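Long-range contact in putative cytosine/guanine deaminase (Unidentified, PDB 2PAJ), which catalyses the zinc-dependent hydrolytic deamination of 2-amino-4-hydroxypteridines to 2,4-dihydroxypteridines, releasing ammonium: residues 167-175 with 223-231. Sequence-based numbering, arbitrary orientation.
Sequences LRGGATQTR and LYSISPREM
With chi1 at 57°, the hydroxyl of T172 sits between its backbone N and carbonyl carbon, while E230 is extended beyond CG (chi2 176°); the two side chains, coming from opposite directions, meet where T172 OG1 donates to E230 OE2 at 2.5 Å. The hydroxyl lies on the syn side of that oxygen, somewhat out of the carboxylate plane. On the anti side, S227 N donates to the same OE2 at 3.1 Å, so two donors fix the carboxylate. E230 N in turn donates to S227 OG at 3.1 Å, which completes a capping box with S227 as N-cap of helix 228-240. In the TIM-barrel fold of the amidohydrolases, the T172-E230 bond joins the loop following strand 163-168 to the start of the helix after strand 213-217. The backbones are tied by T172 N to S225 O at 2.8 Å, nearly straight on to the carbonyl (C=O...N 166°), with a weak second bond from Q173 N to the same oxygen. I226 CG1 packs against T172 OG1 and CG2, and Q173, bent at chi2, lays its amide alongside the S227 backbone, where NE2 and S227 N, both donors, lie 3.4 Å apart without a bond. S225 turns its own hydroxyl to T221 N, its side chain about 11 Å from the zinc ion.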
loop_
_atom_site.group_PDB
_atom_site.type_symbol
_atom_site.label_atom_id
_atom_site.label_comp_id
_atom_site.label_asym_id
_atom_site.label_seq_id
_atom_site.Cartn_x
_atom_site.Cartn_y
_atom_site.Cartn_z
ATOM N N LEU A 167 1.546 -0.597 9.845
ATOM C CA LEU A 167 2.915 -1.085 9.950
ATOM C C LEU A 167 3.559 -0.283 11.090
ATOM O O LEU A 167 4.293 0.675 10.862
ATOM C CB LEU A 167 3.667 -0.847 8.635
ATOM C CG LEU A 167 2.991 -1.237 7.316
ATOM C CD1 LEU A 167 3.939 -0.954 6.165
ATOM C CD2 LEU A 167 2.609 -2.694 7.347
ATOM N N ARG A 168 3.262 -0.694 12.319
ATOM C CA ARG A 168 3.741 -0.037 13.531
ATOM C C ARG A 168 5.258 0.039 13.576
ATOM O O ARG A 168 5.929 -0.948 13.860
ATOM C CB ARG A 168 3.199 -0.793 14.753
ATOM C CG ARG A 168 2.903 0.056 15.986
ATOM C CD ARG A 168 4.166 0.601 16.639
ATOM N NE ARG A 168 3.884 1.252 17.917
ATOM C CZ ARG A 168 4.802 1.837 18.679
ATOM N NH1 ARG A 168 6.069 1.854 18.298
ATOM N NH2 ARG A 168 4.449 2.418 19.817
ATOM N N GLY A 169 5.789 1.225 13.299
ATOM C CA GLY A 169 7.226 1.413 13.297
ATOM C C GLY A 169 7.770 2.052 14.554
ATOM O O GLY A 169 7.025 2.347 15.483
ATOM N N GLY A 170 9.079 2.265 14.582
ATOM C CA GLY A 170 9.696 2.885 15.738
ATOM C C GLY A 170 11.128 2.447 15.978
ATOM O O GLY A 170 11.725 1.721 15.179
ATOM N N ALA A 171 11.688 2.906 17.089
ATOM C CA ALA A 171 13.048 2.551 17.448
ATOM C C ALA A 171 13.259 2.566 18.947
ATOM O O ALA A 171 12.530 3.219 19.691
ATOM C CB ALA A 171 14.037 3.496 16.780
ATOM N N THR A 172 14.265 1.816 19.378
ATOM C CA THR A 172 14.632 1.746 20.783
ATOM C C THR A 172 15.934 2.512 20.971
ATOM O O THR A 172 16.365 2.742 22.084
ATOM C CB THR A 172 14.783 0.286 21.263
ATOM O OG1 THR A 172 15.750 -0.397 20.459
ATOM C CG2 THR A 172 13.455 -0.421 21.179
ATOM N N GLN A 173 16.559 2.904 19.869
ATOM C CA GLN A 173 17.783 3.689 19.939
ATOM C C GLN A 173 17.830 4.833 18.962
ATOM O O GLN A 173 16.894 5.037 18.181
ATOM C CB GLN A 173 19.026 2.837 19.737
ATOM C CG GLN A 173 18.868 1.685 18.819
ATOM C CD GLN A 173 19.247 0.440 19.538
ATOM O OE1 GLN A 173 18.649 0.116 20.568
ATOM N NE2 GLN A 173 20.263 -0.256 19.037
ATOM N N THR A 174 18.949 5.557 18.988
ATOM C CA THR A 174 19.128 6.723 18.124
ATOM C C THR A 174 20.499 7.377 18.256
ATOM O O THR A 174 21.124 7.783 17.254
ATOM C CB THR A 174 18.105 7.822 18.466
ATOM O OG1 THR A 174 18.479 9.029 17.785
ATOM C CG2 THR A 174 18.058 8.066 19.994
ATOM N N ARG A 175 20.932 7.505 19.510
ATOM C CA ARG A 175 22.190 8.145 19.859
ATOM C C ARG A 175 22.567 9.340 18.987
ATOM O O ARG A 175 23.611 9.384 18.305
ATOM C CB ARG A 175 23.326 7.124 19.949
ATOM C CG ARG A 175 23.783 6.897 21.406
ATOM C CD ARG A 175 22.670 6.242 22.274
ATOM N NE ARG A 175 22.206 7.037 23.423
ATOM C CZ ARG A 175 20.928 7.386 23.624
ATOM N NH1 ARG A 175 19.990 7.019 22.746
ATOM N NH2 ARG A 175 20.573 8.070 24.716
ATOM N N LEU A 223 17.945 -2.599 11.001
ATOM C CA LEU A 223 19.368 -2.725 11.315
ATOM C C LEU A 223 19.912 -1.495 12.035
ATOM O O LEU A 223 21.114 -1.385 12.252
ATOM C CB LEU A 223 20.191 -2.964 10.049
ATOM C CG LEU A 223 19.813 -4.160 9.180
ATOM C CD1 LEU A 223 20.802 -4.272 8.024
ATOM C CD2 LEU A 223 19.814 -5.435 10.012
ATOM N N TYR A 224 19.032 -0.562 12.386
ATOM C CA TYR A 224 19.444 0.647 13.092
ATOM C C TYR A 224 18.459 1.040 14.188
ATOM O O TYR A 224 18.859 1.356 15.296
ATOM C CB TYR A 224 19.633 1.813 12.112
ATOM C CG TYR A 224 20.780 1.609 11.144
ATOM C CD1 TYR A 224 20.540 1.345 9.788
ATOM C CD2 TYR A 224 22.107 1.620 11.593
ATOM C CE1 TYR A 224 21.585 1.088 8.908
ATOM C CE2 TYR A 224 23.161 1.368 10.720
ATOM C CZ TYR A 224 22.891 1.099 9.378
ATOM O OH TYR A 224 23.936 0.827 8.519
ATOM N N SER A 225 17.168 1.001 13.889
ATOM C CA SER A 225 16.149 1.382 14.871
ATOM C C SER A 225 16.187 0.530 16.142
ATOM O O SER A 225 15.785 0.982 17.214
ATOM C CB SER A 225 14.747 1.273 14.250
ATOM O OG SER A 225 14.588 2.165 13.165
ATOM N N ILE A 226 16.704 -0.688 16.012
ATOM C CA ILE A 226 16.729 -1.634 17.112
ATOM C C ILE A 226 17.998 -2.499 17.239
ATOM O O ILE A 226 18.704 -2.743 16.260
ATOM C CB ILE A 226 15.459 -2.510 16.983
ATOM C CG1 ILE A 226 14.405 -1.953 17.929
ATOM C CG2 ILE A 226 15.766 -3.985 17.168
ATOM C CD1 ILE A 226 13.087 -2.674 17.878
ATOM N N SER A 227 18.284 -2.964 18.453
ATOM C CA SER A 227 19.457 -3.801 18.687
ATOM C C SER A 227 19.231 -5.191 18.083
ATOM O O SER A 227 18.096 -5.642 17.979
ATOM C CB SER A 227 19.719 -3.939 20.186
ATOM O OG SER A 227 18.709 -4.722 20.798
ATOM N N PRO A 228 20.312 -5.890 17.681
ATOM C CA PRO A 228 20.085 -7.219 17.103
ATOM C C PRO A 228 19.473 -8.258 18.048
ATOM O O PRO A 228 18.806 -9.196 17.607
ATOM C CB PRO A 228 21.464 -7.612 16.566
ATOM C CG PRO A 228 22.411 -6.782 17.337
ATOM C CD PRO A 228 21.718 -5.476 17.523
ATOM N N ARG A 229 19.700 -8.090 19.345
ATOM C CA ARG A 229 19.136 -8.997 20.347
ATOM C C ARG A 229 17.640 -8.691 20.357
ATOM O O ARG A 229 16.793 -9.572 20.525
ATOM C CB ARG A 229 19.759 -8.693 21.716
ATOM C CG ARG A 229 19.031 -9.244 22.937
ATOM C CD ARG A 229 19.460 -8.415 24.155
ATOM N NE ARG A 229 18.991 -8.923 25.447
ATOM C CZ ARG A 229 19.351 -8.397 26.625
ATOM N NH1 ARG A 229 20.180 -7.347 26.675
ATOM N NH2 ARG A 229 18.903 -8.923 27.766
ATOM N N GLU A 230 17.337 -7.415 20.168
ATOM C CA GLU A 230 15.968 -6.964 20.140
ATOM C C GLU A 230 15.222 -7.405 18.880
ATOM O O GLU A 230 14.014 -7.618 18.928
ATOM C CB GLU A 230 15.916 -5.445 20.285
ATOM C CG GLU A 230 15.868 -4.994 21.721
ATOM C CD GLU A 230 15.907 -3.486 21.861
ATOM O OE1 GLU A 230 15.499 -2.972 22.933
ATOM O OE2 GLU A 230 16.361 -2.815 20.905
ATOM N N MET A 231 15.911 -7.561 17.750
ATOM C CA MET A 231 15.160 -7.981 16.577
ATOM C C MET A 231 14.735 -9.445 16.697
ATOM O O MET A 231 13.715 -9.849 16.134
ATOM C CB MET A 231 15.893 -7.668 15.243
ATOM C CG MET A 231 17.403 -7.818 15.160
ATOM S SD MET A 231 18.121 -6.941 13.685
ATOM C CE MET A 231 18.263 -8.255 12.509
#